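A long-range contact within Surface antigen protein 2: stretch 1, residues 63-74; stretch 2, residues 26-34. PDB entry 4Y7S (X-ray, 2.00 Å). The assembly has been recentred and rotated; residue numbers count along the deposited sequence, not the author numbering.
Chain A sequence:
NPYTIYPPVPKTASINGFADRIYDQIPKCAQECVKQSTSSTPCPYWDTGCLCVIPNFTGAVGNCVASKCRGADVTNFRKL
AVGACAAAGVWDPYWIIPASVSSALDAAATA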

# COMPACT_ATOMS: atom_id res chain seq x y z
N ASN A 63 -9.39 5.69 8.34
CA ASN A 63 -9.39 5.23 9.72
C ASN A 63 -9.82 6.34 10.66
O ASN A 63 -10.57 6.10 11.60
CB ASN A 63 -8.01 4.76 10.13
CG ASN A 63 -7.73 3.36 9.69
OD1 ASN A 63 -8.65 2.57 9.47
ND2 ASN A 63 -6.45 3.03 9.58
N CYS A 64 -9.32 7.54 10.40
CA CYS A 64 -9.67 8.69 11.23
C CYS A 64 -11.16 9.05 11.11
O CYS A 64 -11.84 9.29 12.11
CB CYS A 64 -8.79 9.89 10.83
SG CYS A 64 -9.13 11.44 11.75
N VAL A 65 -11.69 9.07 9.89
CA VAL A 65 -13.10 9.37 9.70
C VAL A 65 -13.96 8.32 10.40
O VAL A 65 -14.97 8.65 11.03
CB VAL A 65 -13.47 9.47 8.21
CG1 VAL A 65 -14.98 9.45 8.00
CG2 VAL A 65 -12.84 10.73 7.58
N ALA A 66 -13.58 7.05 10.28
CA ALA A 66 -14.32 5.99 10.94
C ALA A 66 -14.31 6.11 12.46
O ALA A 66 -15.21 5.63 13.13
CB ALA A 66 -13.77 4.63 10.54
N SER A 67 -13.28 6.74 13.01
CA SER A 67 -13.15 6.90 14.45
C SER A 67 -13.90 8.12 14.94
O SER A 67 -14.48 8.12 16.00
CB SER A 67 -11.68 7.02 14.83
OG SER A 67 -10.96 5.87 14.43
N LYS A 68 -13.85 9.17 14.14
CA LYS A 68 -14.35 10.49 14.54
C LYS A 68 -15.77 10.80 14.07
O LYS A 68 -16.41 11.71 14.60
CB LYS A 68 -13.41 11.57 13.98
CG LYS A 68 -11.95 11.48 14.42
CD LYS A 68 -11.72 11.88 15.84
CE LYS A 68 -10.23 11.73 16.19
NZ LYS A 68 -10.02 11.75 17.66
N CYS A 69 -16.25 10.08 13.05
CA CYS A 69 -17.57 10.36 12.43
C CYS A 69 -18.56 9.18 12.55
O CYS A 69 -18.14 8.02 12.54
CB CYS A 69 -17.38 10.72 10.94
SG CYS A 69 -16.35 12.19 10.63
N ARG A 70 -19.85 9.49 12.66
CA ARG A 70 -20.90 8.46 12.71
C ARG A 70 -22.02 8.78 11.74
O ARG A 70 -22.22 9.94 11.36
CB ARG A 70 -21.50 8.34 14.13
CG ARG A 70 -20.51 8.01 15.22
CD ARG A 70 -20.31 6.52 15.37
NE ARG A 70 -19.24 6.21 16.32
CZ ARG A 70 -17.94 6.15 16.00
NH1 ARG A 70 -17.54 6.38 14.75
NH2 ARG A 70 -17.05 5.87 16.94
N GLY A 71 -22.76 7.75 11.35
CA GLY A 71 -23.99 7.92 10.58
C GLY A 71 -23.79 8.64 9.26
O GLY A 71 -22.84 8.39 8.54
N ALA A 72 -24.69 9.57 8.97
CA ALA A 72 -24.68 10.28 7.69
C ALA A 72 -23.39 11.06 7.47
O ALA A 72 -23.01 11.31 6.32
CB ALA A 72 -25.87 11.20 7.61
N ASP A 73 -22.70 11.44 8.54
CA ASP A 73 -21.43 12.15 8.41
C ASP A 73 -20.42 11.26 7.68
O ASP A 73 -19.62 11.75 6.86
CB ASP A 73 -20.88 12.56 9.78
CG ASP A 73 -21.65 13.69 10.41
OD1 ASP A 73 -22.43 14.36 9.69
OD2 ASP A 73 -21.52 13.88 11.64
N VAL A 74 -20.41 9.97 7.98
CA VAL A 74 -19.50 9.06 7.28
C VAL A 74 -19.88 8.97 5.79
O VAL A 74 -19.05 9.14 4.90
CB VAL A 74 -19.51 7.64 7.89
CG1 VAL A 74 -18.53 6.76 7.12
CG2 VAL A 74 -19.12 7.69 9.37
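Stretch 2, residues 26-34: IPKCAQECV

Stretch 2 (residues 26-34) lies along stretch 1 (residues 63-74) in the opposite chain direction: as stretch 1 runs forward from C64 through V65 and C69 to D73, its nearest partners run backward from C33 through A30 and C29 to P27. The CA atoms of these pairs keep an even spacing: C64 CA to C33 CA 5.4 Å, V65 CA to A30 CA 5.5 Å, C69 CA to C29 CA 5.5 Å, D73 CA to P27 CA 5.8 Å. Between these backbones the middle of the contact is built from cysteine, alanine and valine.

Stretch 1 is the end of a helix through K68, a break at C69-G71, and the start of a second helix at A72, with G71 in the N-cap position at positive phi. In stretch 2, I26 and P27 are extended, and residues 28-33 take helical phi/psi without the regular bonds; A30 N still bonds to P27 O at 3.0 Å, which closes a turn just after the proline.

Two disulfides pin the stretches together. C64 SG meets C33 SG at 2.1 Å with chi3 -69°, and C69 SG meets C29 SG at 2.1 Å with chi3 116°, a wider twist than the usual value near 90°. All four CA-to-CB bonds point toward the other stretch. C69 is the first residue to leave helical phi/psi, so one bridge starts within the helix and the other just past its end.

Between the bridges, V65 supplies the main apolar bump. Its chi1 is t, and CG2 rests against two residues of stretch 2, 3.8 Å from C33 CB and 3.9 Å from A30 CB. The small A30 offers a shallow seat here: its methyl CB also lies 3.9 Å from C69 SG, so one methyl packs against both the valine and the sulfur of C69. The sulfur of C33 packs close to the helix backbone as well, with SG 3.4 Å from V65 N.

K68 bends over the exposed margin through two m rotamers, then extends. Its CG passes 4.1 Å from C33 SG, and its CD comes within 3.4 Å of E32 OE2. E32 starts sideways, but its end comes nearer to stretch 1. The opposite charges lie near each other without forming a salt bridge, K68 NZ being 4.2 Å from E32 OE2. The backbone of the same lysine also takes part, K68 O resting 3.4 Å from C29 CB.

At the far end, P27 fits against D73 at the start of the second helix: P27 CG touches D73 O at 3.3 Å, and P27 CB lies 3.7 Å from D73 OD1. D73 CB, 3.8 Å from C29 SG, also covers the second disulfide. No hydrogen bond crosses between the stretches. The contact buries 449 Å², both sides summed, with two disulfides and the close packing around them joining the stretches.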

# COMPACT_ATOMS: atom_id res chain seq x y z
N ILE A 26 -17.01 18.96 3.84
CA ILE A 26 -17.09 17.74 4.64
C ILE A 26 -17.66 18.01 6.04
O ILE A 26 -17.57 19.13 6.55
CB ILE A 26 -15.70 17.05 4.81
CG1 ILE A 26 -14.66 18.05 5.29
CG2 ILE A 26 -15.27 16.41 3.51
CD1 ILE A 26 -13.29 17.42 5.58
N PRO A 27 -18.25 16.99 6.66
CA PRO A 27 -18.70 17.20 8.03
C PRO A 27 -17.52 17.60 8.89
O PRO A 27 -16.37 17.25 8.58
CB PRO A 27 -19.32 15.86 8.43
CG PRO A 27 -18.89 14.89 7.43
CD PRO A 27 -18.59 15.64 6.18
N LYS A 28 -17.79 18.39 9.92
CA LYS A 28 -16.72 18.94 10.75
C LYS A 28 -15.89 17.85 11.40
O LYS A 28 -14.70 18.05 11.67
CB LYS A 28 -17.29 19.88 11.83
CG LYS A 28 -18.10 21.05 11.27
CD LYS A 28 -17.34 21.78 10.14
CE LYS A 28 -18.18 22.89 9.50
NZ LYS A 28 -17.69 23.25 8.13
N CYS A 29 -16.51 16.70 11.67
CA CYS A 29 -15.81 15.62 12.32
C CYS A 29 -14.66 15.10 11.47
O CYS A 29 -13.70 14.57 12.01
CB CYS A 29 -16.77 14.48 12.67
SG CYS A 29 -17.59 13.71 11.28
N ALA A 30 -14.72 15.31 10.16
CA ALA A 30 -13.70 14.77 9.26
C ALA A 30 -12.60 15.76 8.93
O ALA A 30 -11.61 15.38 8.32
CB ALA A 30 -14.35 14.30 7.97
N GLN A 31 -12.74 17.01 9.35
CA GLN A 31 -11.76 18.03 8.97
C GLN A 31 -10.34 17.68 9.43
O GLN A 31 -9.39 17.77 8.64
CB GLN A 31 -12.16 19.40 9.50
CG GLN A 31 -13.34 19.99 8.72
CD GLN A 31 -13.70 21.40 9.16
OE1 GLN A 31 -14.27 22.16 8.39
NE2 GLN A 31 -13.37 21.75 10.39
N GLU A 32 -10.17 17.23 10.67
CA GLU A 32 -8.82 16.89 11.13
C GLU A 32 -8.26 15.70 10.36
O GLU A 32 -7.05 15.59 10.18
CB GLU A 32 -8.81 16.57 12.64
CG GLU A 32 -9.67 15.37 13.05
CD GLU A 32 -9.64 15.09 14.56
OE1 GLU A 32 -8.55 14.86 15.13
OE2 GLU A 32 -10.72 15.11 15.19
N CYS A 33 -9.15 14.83 9.90
CA CYS A 33 -8.74 13.60 9.25
C CYS A 33 -8.03 13.85 7.91
O CYS A 33 -7.12 13.10 7.57
CB CYS A 33 -9.96 12.70 9.07
SG CYS A 33 -10.71 12.24 10.62
N VAL A 34 -8.43 14.89 7.18
CA VAL A 34 -7.86 15.13 5.85
C VAL A 34 -6.55 15.92 5.89
O VAL A 34 -5.92 16.13 4.85
CB VAL A 34 -8.87 15.83 4.91
CG1 VAL A 34 -10.14 14.98 4.77
CG2 VAL A 34 -9.22 17.24 5.38